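Local coordinates for protein possible thiamine biosynthesis enzyme (Candida albicans, PDB 2X7P) that is of unproven function but probably binds a small ligand in an interdomain cleft, as periplasmic-binding-protein-like folds do, perhaps in thiamine biosynthesis, at residues Leu73-Ile78 and Thr198-Trp203; Ile88-Thr93 and Ser202-Thr207; Val103-Asn108 and Asp160-Lys165. The protein carries 1 engineered substitution. All coordinates share one frame; numbering follows the deposited sequence.

Contact 1. Residues Leu73-Ile78 and Thr198-Trp203; sequences LTEAFI and TPWSSW. With AE3 (2-(2-ethoxyethoxy)ethanol), chain F.
L73 and W203 pair where two antiparallel strands of the periplasmic-binding-protein-like fold meet, just as the chain of L73 turns into helix 74-82. T74, the first residue of that helix, donates from its N to S202 O at 2.9 Å, while L73 CA lies against the same carbonyl oxygen in a CA-H...O contact. L73 itself occupies the N-cap position; its side chain and that of W203 set out in diverging directions, but the end of L73 returns to the indole.

Followed outward, the L73 side chain first brushes S202 O with CB; CG then faces the 2-(2-ethoxyethoxy)ethanol molecule near its C2. The chain forks there. CD1 lies 3.6 Å from the ligand's C1, whereas CD2 settles over one face of the W203 indole, 4.1 Å from the centroid of the five-membered ring, a CH-pi contact displaced toward the rim. The same ligand reaches the edge of that indole with its C5, so L73 and W203 both touch the bound molecule. F26 meets the tryptophan ring as well.

Next to this apolar patch, T74 turns its hydroxyl back beside its own N (chi1 -58°), from where OG1 donates to S201 O at 2.7 Å, coming from above the carbonyl plane. E75 bends at chi2 (-87°) and crosses the W200 ring at about a right angle, with CB 3.6 Å from W200 CZ2. At its tip the carboxylate is turned 47° from the indole plane, and OE1 accepts a weak, bent hydrogen bond from W200 NE1 at 2.9 Å.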
ATOM      1  N   LEU A  73      -1.871   1.197  -1.132  1.00 17.47           N
ATOM      2  CA  LEU A  73      -1.786   0.719   0.242  1.00 16.31           C
ATOM      3  C   LEU A  73      -3.144   0.737   0.937  1.00 17.06           C
ATOM      4  O   LEU A  73      -3.950   1.642   0.725  1.00 18.08           O
ATOM      5  CB  LEU A  73      -0.771   1.542   1.037  1.00 16.95           C
ATOM      6  CG  LEU A  73       0.673   1.472   0.537  1.00 18.74           C
ATOM      7  CD1 LEU A  73       1.591   2.288   1.432  1.00 21.47           C
ATOM      8  CD2 LEU A  73       1.141   0.027   0.461  1.00 18.10           C
ATOM      9  N   THR A  74      -3.380  -0.270   1.772  1.00 15.70           N
ATOM     10  CA  THR A  74      -4.664  -0.438   2.445  1.00 15.86           C
ATOM     11  C   THR A  74      -5.000   0.714   3.388  1.00 16.84           C
ATOM     12  O   THR A  74      -6.103   1.261   3.339  1.00 16.76           O
ATOM     13  CB  THR A  74      -4.703  -1.757   3.242  1.00 16.15           C
ATOM     14  OG1 THR A  74      -4.456  -2.859   2.360  1.00 18.83           O
ATOM     15  CG2 THR A  74      -6.059  -1.939   3.908  1.00 15.63           C
ATOM     16  N   GLU A  75      -4.050   1.077   4.246  1.00 16.19           N
ATOM     17  CA  GLU A  75      -4.291   2.097   5.261  1.00 16.52           C
ATOM     18  C   GLU A  75      -4.667   3.444   4.647  1.00 17.95           C
ATOM     19  O   GLU A  75      -5.326   4.262   5.286  1.00 18.93           O
ATOM     20  CB  GLU A  75      -3.078   2.254   6.184  1.00 17.27           C
ATOM     21  CG  GLU A  75      -1.862   2.909   5.542  1.00 17.77           C
ATOM     22  CD  GLU A  75      -0.967   1.919   4.822  1.00 17.07           C
ATOM     23  OE1 GLU A  75      -1.422   0.789   4.544  1.00 17.23           O
ATOM     24  OE2 GLU A  75       0.197   2.271   4.539  1.00 15.66           O
ATOM     25  N   ALA A  76      -4.246   3.666   3.407  1.00 17.68           N
ATOM     26  CA  ALA A  76      -4.548   4.910   2.710  1.00 16.75           C
ATOM     27  C   ALA A  76      -6.038   5.029   2.414  1.00 18.15           C
ATOM     28  O   ALA A  76      -6.651   6.067   2.668  1.00 16.98           O
ATOM     29  CB  ALA A  76      -3.743   5.008   1.425  1.00 17.32           C
ATOM     30  N   PHE A  77      -6.617   3.958   1.881  1.00 17.38           N
ATOM     31  CA  PHE A  77      -8.026   3.956   1.505  1.00 16.95           C
ATOM     32  C   PHE A  77      -8.943   3.788   2.712  1.00 17.53           C
ATOM     33  O   PHE A  77     -10.057   4.308   2.730  1.00 18.66           O
ATOM     34  CB  PHE A  77      -8.300   2.866   0.467  1.00 17.64           C
ATOM     35  CG  PHE A  77      -7.548   3.053  -0.819  1.00 16.85           C
ATOM     36  CD1 PHE A  77      -8.073   3.833  -1.835  1.00 15.46           C
ATOM     37  CD2 PHE A  77      -6.316   2.452  -1.011  1.00 17.57           C
ATOM     38  CE1 PHE A  77      -7.382   4.010  -3.021  1.00 17.67           C
ATOM     39  CE2 PHE A  77      -5.620   2.624  -2.194  1.00 16.49           C
ATOM     40  CZ  PHE A  77      -6.155   3.404  -3.200  1.00 16.26           C
ATOM     41  N   ILE A  78      -8.474   3.058   3.719  1.00 19.20           N
ATOM     42  CA  ILE A  78      -9.251   2.862   4.938  1.00 19.46           C
ATOM     43  C   ILE A  78      -9.361   4.161   5.730  1.00 18.65           C
ATOM     44  O   ILE A  78     -10.421   4.484   6.267  1.00 20.37           O
ATOM     45  CB  ILE A  78      -8.637   1.772   5.836  1.00 18.31           C
ATOM     46  CG1 ILE A  78      -8.657   0.419   5.123  1.00 17.59           C
ATOM     47  CG2 ILE A  78      -9.385   1.687   7.157  1.00 17.32           C
ATOM     48  CD1 ILE A  78     -10.046  -0.062   4.764  1.00 17.69           C
ATOM     49  N   THR A 198       3.114  -4.547   9.059  1.00 17.60           N
ATOM     50  CA  THR A 198       1.807  -3.920   9.196  1.00 16.91           C
ATOM     51  C   THR A 198       0.801  -4.953   9.686  1.00 17.36           C
ATOM     52  O   THR A 198       0.779  -6.081   9.196  1.00 18.32           O
ATOM     53  CB  THR A 198       1.313  -3.335   7.860  1.00 18.36           C
ATOM     54  OG1 THR A 198       1.222  -4.380   6.882  1.00 15.19           O
ATOM     55  CG2 THR A 198       2.263  -2.259   7.360  1.00 18.89           C
ATOM     56  N   PRO A 199      -0.031  -4.572  10.664  1.00 19.14           N
ATOM     57  CA  PRO A 199      -1.054  -5.473  11.206  1.00 18.95           C
ATOM     58  C   PRO A 199      -2.019  -5.937  10.123  1.00 18.58           C
ATOM     59  O   PRO A 199      -2.620  -7.005  10.242  1.00 21.27           O
ATOM     60  CB  PRO A 199      -1.793  -4.591  12.218  1.00 18.48           C
ATOM     61  CG  PRO A 199      -0.817  -3.528  12.586  1.00 19.72           C
ATOM     62  CD  PRO A 199      -0.024  -3.265  11.344  1.00 16.59           C
ATOM     63  N   TRP A 200      -2.156  -5.133   9.073  1.00 18.00           N
ATOM     64  CA  TRP A 200      -3.115  -5.398   8.007  1.00 18.25           C
ATOM     65  C   TRP A 200      -2.433  -5.913   6.745  1.00 17.60           C
ATOM     66  O   TRP A 200      -1.206  -5.937   6.655  1.00 17.71           O
ATOM     67  CB  TRP A 200      -3.881  -4.118   7.679  1.00 16.88           C
ATOM     68  CG  TRP A 200      -2.976  -2.954   7.399  1.00 17.84           C
ATOM     69  CD1 TRP A 200      -2.357  -2.662   6.218  1.00 17.00           C
ATOM     70  CD2 TRP A 200      -2.578  -1.934   8.323  1.00 18.86           C
ATOM     71  NE1 TRP A 200      -1.602  -1.522   6.348  1.00 17.18           N
ATOM     72  CE2 TRP A 200      -1.721  -1.054   7.631  1.00 17.33           C
ATOM     73  CE3 TRP A 200      -2.866  -1.676   9.666  1.00 17.43           C
ATOM     74  CZ2 TRP A 200      -1.151   0.063   8.236  1.00 17.89           C
ATOM     75  CZ3 TRP A 200      -2.297  -0.566  10.265  1.00 18.33           C
ATOM     76  CH2 TRP A 200      -1.450   0.289   9.551  1.00 18.83           C
ATOM     77  N   SER A 201      -3.240  -6.323   5.771  1.00 19.18           N
ATOM     78  CA  SER A 201      -2.728  -6.676   4.452  1.00 17.12           C
ATOM     79  C   SER A 201      -2.277  -5.405   3.740  1.00 17.31           C
ATOM     80  O   SER A 201      -2.879  -4.346   3.910  1.00 18.12           O
ATOM     81  CB  SER A 201      -3.795  -7.402   3.632  1.00 18.45           C
ATOM     82  OG  SER A 201      -4.171  -8.620   4.251  1.00 18.48           O
ATOM     83  N   SER A 202      -1.222  -5.517   2.939  1.00 16.69           N
ATOM     84  CA  SER A 202      -0.561  -4.343   2.374  1.00 16.40           C
ATOM     85  C   SER A 202      -1.334  -3.621   1.264  1.00 15.72           C
ATOM     86  O   SER A 202      -1.504  -2.404   1.319  1.00 16.79           O
ATOM     87  CB  SER A 202       0.847  -4.707   1.891  1.00 16.32           C
ATOM     88  OG  SER A 202       0.813  -5.805   0.998  1.00 15.83           O
ATOM     89  N   TRP A 203      -1.797  -4.362   0.261  1.00 16.82           N
ATOM     90  CA  TRP A 203      -2.424  -3.746  -0.909  1.00 15.91           C
ATOM     91  C   TRP A 203      -3.887  -4.145  -1.101  1.00 16.20           C
ATOM     92  O   TRP A 203      -4.280  -5.269  -0.790  1.00 16.39           O
ATOM     93  CB  TRP A 203      -1.631  -4.078  -2.175  1.00 15.80           C
ATOM     94  CG  TRP A 203      -0.240  -3.532  -2.173  1.00 16.88           C
ATOM     95  CD1 TRP A 203       0.809  -3.969  -1.419  1.00 15.86           C
ATOM     96  CD2 TRP A 203       0.261  -2.456  -2.974  1.00 16.75           C
ATOM     97  NE1 TRP A 203       1.931  -3.226  -1.694  1.00 17.37           N
ATOM     98  CE2 TRP A 203       1.621  -2.291  -2.647  1.00 17.90           C
ATOM     99  CE3 TRP A 203      -0.309  -1.613  -3.934  1.00 15.16           C
ATOM    100  CZ2 TRP A 203       2.420  -1.319  -3.246  1.00 18.62           C
ATOM    101  CZ3 TRP A 203       0.486  -0.649  -4.526  1.00 17.74           C
ATOM    102  CH2 TRP A 203       1.835  -0.510  -4.180  1.00 19.54           C
TER
HETATM  103  C1  AE3 F 313       2.355   5.118  -0.711  1.00 24.98           C
HETATM  104  C2  AE3 F 313       2.338   4.106  -1.851  1.00 25.93           C
HETATM  105  O2  AE3 F 313       3.551   3.355  -1.864  1.00 29.78           O
HETATM  106  C3  AE3 F 313       3.471   2.303  -2.822  1.00 25.15           C
HETATM  107  C4  AE3 F 313       4.793   1.553  -2.940  1.00 30.38           C
HETATM  108  O3  AE3 F 313       5.236   1.112  -1.660  1.00 32.80           O
HETATM  109  C5  AE3 F 313       5.144  -0.306  -1.542  1.00 28.26           C
HETATM  110  C6  AE3 F 313       6.507  -0.947  -1.758  1.00 24.34           C
HETATM  111  O4  AE3 F 313       7.529  -0.096  -1.230  1.00 30.96           O

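Contact 2. Residues Ile88-Thr93 and Ser202-Thr207; sequences IHVLDT and SWVVAT. With AE3 (2-(2-ethoxyethoxy)ethanol), chain F.
H89 and T207 face each other as an antiparallel hydrogen-bonded pair, exchanging two bonds: H89 N to T207 O, and T207 N to H89 O at 2.9 Å. V90 and A206 follow as a non-hydrogen-bonded pair, with A206 CA drawn to within 3.1 Å of H89 O. Beyond them the register slips by one residue. L91 and D92 both stand opposite V205: L91 N donates to V205 O at 2.8 Å, D92 N adds a weak bond to the same oxygen, and V205 N returns an almost straight bond to D92 O (2.7 Å, 179°). T93 and V204 come next as another non-hydrogen-bonded pair, and the pairing runs on through W203 and Y94.

Two residues against one make this a classic beta bulge, set in the outermost strand, 88-95, of the mixed five-stranded sheet of one domain of the solute-binding fold. The two short strand segments meet at 139° between their directions, well short of straight antiparallel.

L91, at the bulge, points its side chain at the neighbouring strand. CG, CD1 and CD2 all gather round one methyl, T207 CG2, with CD1 closest at 3.6 Å. That methyl lies between the backbone N and carbonyl carbon of T207, an orientation that leaves OG1 anti to the N (chi1 -172°), where it bonds D68 O.

On the face carrying V90, T93, V204 and A206, V90 CG1 lies obliquely across from V204 CB, while helix 74-82 packs on this side through F77 and I81. T93 rests CG2 on W203 O, 3.6 Å away. D92, at the other face, folds OD1 back to accept the N-H of T93 on the anti side, from out of the carboxylate plane, and its OD2 is held by G269 N.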
ATOM      1  N   ILE A  88     -15.217   6.842  -2.007  1.00 24.78           N
ATOM      2  CA  ILE A  88     -14.189   5.820  -2.173  1.00 23.50           C
ATOM      3  C   ILE A  88     -14.681   4.463  -1.679  1.00 23.40           C
ATOM      4  O   ILE A  88     -15.246   4.357  -0.590  1.00 23.83           O
ATOM      5  CB  ILE A  88     -12.894   6.193  -1.427  1.00 24.32           C
ATOM      6  CG1 ILE A  88     -12.289   7.467  -2.017  1.00 24.86           C
ATOM      7  CG2 ILE A  88     -11.891   5.053  -1.494  1.00 22.15           C
ATOM      8  CD1 ILE A  88     -11.897   7.339  -3.471  1.00 22.90           C
ATOM      9  N   HIS A  89     -14.464   3.429  -2.485  1.00 21.51           N
ATOM     10  CA  HIS A  89     -14.900   2.081  -2.137  1.00 21.54           C
ATOM     11  C   HIS A  89     -13.761   1.073  -2.245  1.00 20.15           C
ATOM     12  O   HIS A  89     -13.058   1.023  -3.252  1.00 18.75           O
ATOM     13  CB  HIS A  89     -16.060   1.646  -3.037  1.00 21.40           C
ATOM     14  CG  HIS A  89     -17.329   2.406  -2.800  1.00 22.85           C
ATOM     15  ND1 HIS A  89     -18.356   1.916  -2.023  1.00 23.76           N
ATOM     16  CD2 HIS A  89     -17.735   3.621  -3.237  1.00 22.23           C
ATOM     17  CE1 HIS A  89     -19.341   2.796  -1.993  1.00 25.26           C
ATOM     18  NE2 HIS A  89     -18.989   3.840  -2.721  1.00 24.89           N
ATOM     19  N   VAL A  90     -13.584   0.273  -1.198  1.00 18.65           N
ATOM     20  CA  VAL A  90     -12.603  -0.805  -1.222  1.00 18.34           C
ATOM     21  C   VAL A  90     -13.262  -2.084  -1.723  1.00 18.10           C
ATOM     22  O   VAL A  90     -14.106  -2.668  -1.044  1.00 20.67           O
ATOM     23  CB  VAL A  90     -11.992  -1.056   0.169  1.00 19.56           C
ATOM     24  CG1 VAL A  90     -11.040  -2.240   0.122  1.00 17.83           C
ATOM     25  CG2 VAL A  90     -11.276   0.189   0.667  1.00 17.63           C
ATOM     26  N   LEU A  91     -12.871  -2.516  -2.917  1.00 16.74           N
ATOM     27  CA  LEU A  91     -13.508  -3.655  -3.566  1.00 17.41           C
ATOM     28  C   LEU A  91     -12.980  -4.999  -3.072  1.00 17.67           C
ATOM     29  O   LEU A  91     -13.759  -5.893  -2.743  1.00 17.40           O
ATOM     30  CB  LEU A  91     -13.350  -3.557  -5.084  1.00 18.49           C
ATOM     31  CG  LEU A  91     -13.978  -2.325  -5.738  1.00 19.00           C
ATOM     32  CD1 LEU A  91     -13.707  -2.317  -7.233  1.00 18.59           C
ATOM     33  CD2 LEU A  91     -15.472  -2.273  -5.459  1.00 22.02           C
ATOM     34  N   ASP A  92     -11.661  -5.142  -3.025  1.00 17.03           N
ATOM     35  CA  ASP A  92     -11.060  -6.419  -2.661  1.00 17.53           C
ATOM     36  C   ASP A  92      -9.594  -6.258  -2.266  1.00 16.73           C
ATOM     37  O   ASP A  92      -9.007  -5.191  -2.444  1.00 16.48           O
ATOM     38  CB  ASP A  92     -11.188  -7.407  -3.822  1.00 16.62           C
ATOM     39  CG  ASP A  92     -11.238  -8.850  -3.361  1.00 15.91           C
ATOM     40  OD1 ASP A  92     -10.828  -9.130  -2.216  1.00 16.85           O
ATOM     41  OD2 ASP A  92     -11.697  -9.705  -4.145  1.00 16.31           O
ATOM     42  N   THR A  93      -9.013  -7.325  -1.728  1.00 15.76           N
ATOM     43  CA  THR A  93      -7.612  -7.330  -1.329  1.00 15.63           C
ATOM     44  C   THR A  93      -6.715  -7.732  -2.495  1.00 14.97           C
ATOM     45  O   THR A  93      -6.968  -8.732  -3.166  1.00 16.11           O
ATOM     46  CB  THR A  93      -7.369  -8.296  -0.154  1.00 15.91           C
ATOM     47  OG1 THR A  93      -8.120  -7.864   0.987  1.00 15.29           O
ATOM     48  CG2 THR A  93      -5.891  -8.345   0.204  1.00 14.58           C
ATOM     49  N   SER A 202      -1.222  -5.517   2.939  1.00 16.69           N
ATOM     50  CA  SER A 202      -0.561  -4.343   2.374  1.00 16.40           C
ATOM     51  C   SER A 202      -1.334  -3.621   1.264  1.00 15.72           C
ATOM     52  O   SER A 202      -1.504  -2.404   1.319  1.00 16.79           O
ATOM     53  CB  SER A 202       0.847  -4.707   1.891  1.00 16.32           C
ATOM     54  OG  SER A 202       0.813  -5.805   0.998  1.00 15.83           O
ATOM     55  N   TRP A 203      -1.797  -4.362   0.261  1.00 16.82           N
ATOM     56  CA  TRP A 203      -2.424  -3.746  -0.909  1.00 15.91           C
ATOM     57  C   TRP A 203      -3.887  -4.145  -1.101  1.00 16.20           C
ATOM     58  O   TRP A 203      -4.280  -5.269  -0.790  1.00 16.39           O
ATOM     59  CB  TRP A 203      -1.631  -4.078  -2.175  1.00 15.80           C
ATOM     60  CG  TRP A 203      -0.240  -3.532  -2.173  1.00 16.88           C
ATOM     61  CD1 TRP A 203       0.809  -3.969  -1.419  1.00 15.86           C
ATOM     62  CD2 TRP A 203       0.261  -2.456  -2.974  1.00 16.75           C
ATOM     63  NE1 TRP A 203       1.931  -3.226  -1.694  1.00 17.37           N
ATOM     64  CE2 TRP A 203       1.621  -2.291  -2.647  1.00 17.90           C
ATOM     65  CE3 TRP A 203      -0.309  -1.613  -3.934  1.00 15.16           C
ATOM     66  CZ2 TRP A 203       2.420  -1.319  -3.246  1.00 18.62           C
ATOM     67  CZ3 TRP A 203       0.486  -0.649  -4.526  1.00 17.74           C
ATOM     68  CH2 TRP A 203       1.835  -0.510  -4.180  1.00 19.54           C
ATOM     69  N   VAL A 204      -4.681  -3.217  -1.627  1.00 15.43           N
ATOM     70  CA  VAL A 204      -6.088  -3.475  -1.924  1.00 16.06           C
ATOM     71  C   VAL A 204      -6.516  -2.837  -3.244  1.00 15.57           C
ATOM     72  O   VAL A 204      -5.813  -1.991  -3.796  1.00 14.17           O
ATOM     73  CB  VAL A 204      -7.017  -2.949  -0.812  1.00 15.42           C
ATOM     74  CG1 VAL A 204      -6.786  -3.708   0.484  1.00 16.27           C
ATOM     75  CG2 VAL A 204      -6.813  -1.455  -0.613  1.00 14.92           C
ATOM     76  N   VAL A 205      -7.679  -3.248  -3.738  1.00 15.61           N
ATOM     77  CA  VAL A 205      -8.252  -2.680  -4.952  1.00 14.16           C
ATOM     78  C   VAL A 205      -9.403  -1.747  -4.596  1.00 15.46           C
ATOM     79  O   VAL A 205     -10.304  -2.121  -3.850  1.00 17.90           O
ATOM     80  CB  VAL A 205      -8.772  -3.778  -5.895  1.00 15.51           C
ATOM     81  CG1 VAL A 205      -9.384  -3.159  -7.144  1.00 16.90           C
ATOM     82  CG2 VAL A 205      -7.649  -4.737  -6.262  1.00 16.28           C
ATOM     83  N   ALA A 206      -9.372  -0.532  -5.134  1.00 14.81           N
ATOM     84  CA  ALA A 206     -10.389   0.465  -4.816  1.00 16.30           C
ATOM     85  C   ALA A 206     -10.972   1.122  -6.064  1.00 17.55           C
ATOM     86  O   ALA A 206     -10.397   1.046  -7.149  1.00 16.60           O
ATOM     87  CB  ALA A 206      -9.820   1.520  -3.878  1.00 16.13           C
ATOM     88  N   THR A 207     -12.120   1.771  -5.892  1.00 17.09           N
ATOM     89  CA  THR A 207     -12.794   2.465  -6.982  1.00 17.75           C
ATOM     90  C   THR A 207     -13.616   3.625  -6.434  1.00 19.83           C
ATOM     91  O   THR A 207     -13.620   3.879  -5.229  1.00 21.71           O
ATOM     92  CB  THR A 207     -13.720   1.515  -7.765  1.00 18.21           C
ATOM     93  OG1 THR A 207     -14.223   2.180  -8.931  1.00 18.97           O
ATOM     94  CG2 THR A 207     -14.887   1.073  -6.896  1.00 18.76           C
TER
HETATM   95  C1  AE3 F 313       2.355   5.118  -0.711  1.00 24.98           C
HETATM   96  C2  AE3 F 313       2.338   4.106  -1.851  1.00 25.93           C
HETATM   97  O2  AE3 F 313       3.551   3.355  -1.864  1.00 29.78           O
HETATM   98  C3  AE3 F 313       3.471   2.303  -2.822  1.00 25.15           C
HETATM   99  C4  AE3 F 313       4.793   1.553  -2.940  1.00 30.38           C
HETATM  100  O3  AE3 F 313       5.236   1.112  -1.660  1.00 32.80           O
HETATM  101  C5  AE3 F 313       5.144  -0.306  -1.542  1.00 28.26           C
HETATM  102  C6  AE3 F 313       6.507  -0.947  -1.758  1.00 24.34           C
HETATM  103  O4  AE3 F 313       7.529  -0.096  -1.230  1.00 30.96           O

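Contact 3. Residues Val103-Asn108 and Asp160-Lys165; sequences VSTGSN and DSVNLK
V162, the last residue of helix 155-162, and N163 just after it approach the end of strand 100-106 in different ways. V162 points its side chain at the strand and slants over T105. Its CB comes within 3.3 Å of G106 N. With CG2 set between its own backbone N and carbonyl carbon (chi1 -68°, CG1 beside the N), that methyl rests 3.6 Å from T105 C. The other methyl, CG1, reaches back toward T105 CA. T105 turns OG1 away from its backbone N to meet D172 O, leaving the hydroxyl loosely alongside V162 CB.

N163 starts out beside the strand rather than facing it, but its amide end swings in. OD1 lies 3.1 Å from G106 CA, and accepts a bond from S107 N at 3.2 Å, bent to 136°. The donor is tilted 20° from the amide's carbonyl plane. G106 packs closely against both residues, its CA also making a CA-H...O contact with V162 O at 3.4 Å. The other end of the amide is anchored too, ND2 donating to E189 O.

The helix ends here in a Schellman motif, where L164, with positive phi, turns the chain away. The contact thus joins that terminus to the C-terminal end of strand 100-106, an inner strand of the second domain's sheet, about 25 Å between the centres of contact and chain.

One water links S107 OG, also hydrogen-bonded to H188 O, to N163 OD1, weakly on the asparagine side; a second accepts from N108 N and donates to OD1 at 3.0 Å. A single amide oxygen therefore gathers one backbone N-H and two waters, one of them weakly, while E189 fixes the opposite end of the amide, which would hold its rotation even at this hydrated margin.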
ATOM      1  N   VAL A 103      12.955   0.267  10.237  1.00 15.59           N
ATOM      2  CA  VAL A 103      13.320   1.432  11.033  1.00 16.01           C
ATOM      3  C   VAL A 103      14.802   1.733  10.835  1.00 16.48           C
ATOM      4  O   VAL A 103      15.659   0.926  11.195  1.00 17.86           O
ATOM      5  CB  VAL A 103      13.032   1.209  12.528  1.00 15.99           C
ATOM      6  CG1 VAL A 103      13.347   2.468  13.321  1.00 17.03           C
ATOM      7  CG2 VAL A 103      11.583   0.795  12.733  1.00 16.47           C
ATOM      8  N   SER A 104      15.099   2.893  10.259  1.00 15.87           N
ATOM      9  CA  SER A 104      16.473   3.240   9.908  1.00 15.78           C
ATOM     10  C   SER A 104      17.008   4.447  10.674  1.00 16.36           C
ATOM     11  O   SER A 104      16.254   5.199  11.289  1.00 17.17           O
ATOM     12  CB  SER A 104      16.586   3.504   8.405  1.00 15.70           C
ATOM     13  OG  SER A 104      16.194   2.372   7.652  1.00 15.47           O
ATOM     14  N   THR A 105      18.325   4.614  10.621  1.00 17.08           N
ATOM     15  CA  THR A 105      18.992   5.780  11.185  1.00 17.22           C
ATOM     16  C   THR A 105      20.312   5.983  10.448  1.00 17.02           C
ATOM     17  O   THR A 105      20.662   5.195   9.571  1.00 18.42           O
ATOM     18  CB  THR A 105      19.255   5.615  12.693  1.00 17.30           C
ATOM     19  OG1 THR A 105      19.796   6.831  13.226  1.00 16.05           O
ATOM     20  CG2 THR A 105      20.230   4.475  12.945  1.00 18.47           C
ATOM     21  N   GLY A 106      21.040   7.039  10.795  1.00 18.28           N
ATOM     22  CA  GLY A 106      22.313   7.320  10.158  1.00 17.96           C
ATOM     23  C   GLY A 106      23.276   6.155  10.276  1.00 18.21           C
ATOM     24  O   GLY A 106      23.372   5.524  11.328  1.00 19.07           O
ATOM     25  N   SER A 107      23.991   5.867   9.192  1.00 17.31           N
ATOM     26  CA  SER A 107      24.932   4.752   9.172  1.00 20.68           C
ATOM     27  C   SER A 107      26.064   4.956  10.175  1.00 21.49           C
ATOM     28  O   SER A 107      26.671   3.993  10.643  1.00 20.30           O
ATOM     29  CB  SER A 107      25.505   4.555   7.766  1.00 20.80           C
ATOM     30  OG  SER A 107      26.246   5.688   7.351  1.00 22.80           O
ATOM     31  N   ASN A 108      26.340   6.214  10.500  1.00 20.98           N
ATOM     32  CA  ASN A 108      27.401   6.542  11.446  1.00 23.58           C
ATOM     33  C   ASN A 108      26.866   7.067  12.776  1.00 24.00           C
ATOM     34  O   ASN A 108      27.607   7.660  13.562  1.00 23.74           O
ATOM     35  CB  ASN A 108      28.375   7.550  10.830  1.00 26.32           C
ATOM     36  CG  ASN A 108      29.198   6.949   9.705  1.00 31.85           C
ATOM     37  OD1 ASN A 108      29.330   5.729   9.600  1.00 36.53           O
ATOM     38  ND2 ASN A 108      29.760   7.805   8.859  1.00 32.77           N
ATOM     39  N   ASP A 160      19.096  12.007   4.968  1.00 21.33           N
ATOM     40  CA  ASP A 160      19.982  13.109   5.323  1.00 20.77           C
ATOM     41  C   ASP A 160      19.747  13.543   6.765  1.00 21.42           C
ATOM     42  O   ASP A 160      20.680  13.929   7.468  1.00 21.81           O
ATOM     43  CB  ASP A 160      19.768  14.297   4.384  1.00 21.54           C
ATOM     44  CG  ASP A 160      20.228  14.012   2.967  1.00 23.87           C
ATOM     45  OD1 ASP A 160      20.824  12.940   2.736  1.00 24.56           O
ATOM     46  OD2 ASP A 160      19.995  14.865   2.086  1.00 26.97           O
ATOM     47  N   SER A 161      18.492  13.471   7.197  1.00 20.49           N
ATOM     48  CA  SER A 161      18.117  13.887   8.543  1.00 21.85           C
ATOM     49  C   SER A 161      18.769  13.009   9.607  1.00 20.81           C
ATOM     50  O   SER A 161      19.393  13.515  10.541  1.00 21.38           O
ATOM     51  CB  SER A 161      16.595  13.872   8.702  1.00 22.01           C
ATOM     52  OG  SER A 161      16.212  14.335   9.984  1.00 22.10           O
ATOM     53  N   VAL A 162      18.620  11.696   9.465  1.00 18.30           N
ATOM     54  CA  VAL A 162      19.205  10.758  10.419  1.00 19.27           C
ATOM     55  C   VAL A 162      20.729  10.766  10.340  1.00 19.06           C
ATOM     56  O   VAL A 162      21.411  10.424  11.305  1.00 19.46           O
ATOM     57  CB  VAL A 162      18.680   9.322  10.211  1.00 19.13           C
ATOM     58  CG1 VAL A 162      17.203   9.243  10.566  1.00 19.25           C
ATOM     59  CG2 VAL A 162      18.919   8.869   8.779  1.00 17.74           C
ATOM     60  N   ASN A 163      21.255  11.159   9.184  1.00 19.02           N
ATOM     61  CA  ASN A 163      22.697  11.289   9.004  1.00 19.45           C
ATOM     62  C   ASN A 163      23.203  12.650   9.474  1.00 20.88           C
ATOM     63  O   ASN A 163      24.401  12.927   9.427  1.00 21.59           O
ATOM     64  CB  ASN A 163      23.084  11.055   7.543  1.00 18.79           C
ATOM     65  CG  ASN A 163      23.159   9.582   7.187  1.00 20.80           C
ATOM     66  OD1 ASN A 163      23.800   8.795   7.885  1.00 18.62           O
ATOM     67  ND2 ASN A 163      22.512   9.203   6.092  1.00 19.50           N
ATOM     68  N   LEU A 164      22.277  13.492   9.921  1.00 19.22           N
ATOM     69  CA  LEU A 164      22.616  14.814  10.441  1.00 21.40           C
ATOM     70  C   LEU A 164      23.378  15.657   9.423  1.00 23.38           C
ATOM     71  O   LEU A 164      24.336  16.347   9.769  1.00 23.93           O
ATOM     72  CB  LEU A 164      23.430  14.686  11.732  1.00 23.29           C
ATOM     73  CG  LEU A 164      22.776  13.900  12.870  1.00 21.77           C
ATOM     74  CD1 LEU A 164      23.730  13.765  14.047  1.00 20.81           C
ATOM     75  CD2 LEU A 164      21.474  14.557  13.301  1.00 22.54           C
ATOM     76  N   LYS A 165      22.947  15.600   8.166  1.00 22.97           N
ATOM     77  CA  LYS A 165      23.569  16.391   7.111  1.00 24.55           C
ATOM     78  C   LYS A 165      23.004  17.808   7.073  1.00 27.12           C
ATOM     79  O   LYS A 165      22.033  18.119   7.765  1.00 26.57           O
ATOM     80  CB  LYS A 165      23.386  15.718   5.749  1.00 24.15           C
ATOM     81  CG  LYS A 165      24.144  14.410   5.596  1.00 24.17           C
ATOM     82  CD  LYS A 165      24.015  13.862   4.183  1.00 26.52           C
ATOM     83  NZ  LYS A 165      24.720  12.046   2.627  1.00 31.63           N
TER
HETATM   84  O   HOH W   1      25.871   8.010   5.707  1.00 19.70           O
HETATM   85  O   HOH W   2      25.493   9.339  10.343  1.00 23.83           O

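Overall arrangement
Contacts 1 and 2 lie in the same domain and both use the chain around 202-203, sharing S202 and W203. They also touch directly: F77, on helix 74-82, packs against V90, V204 and A206. Both are buried, yet contact 2 is carried chiefly by a backbone ladder, whereas contact 1 mixes a helix start, polar side chains and an indole beside the bound ether. Contact 3 is separate, on the opposite side of the chain's centre from contact 2, about 34 Å between centres, and belongs to the other sheet. Only partly buried and smaller in area, it combines valine packing on the strand backbone with one water-bridged asparagine amide. Its two segments fall, in sequence, between the paired segments of each of the others.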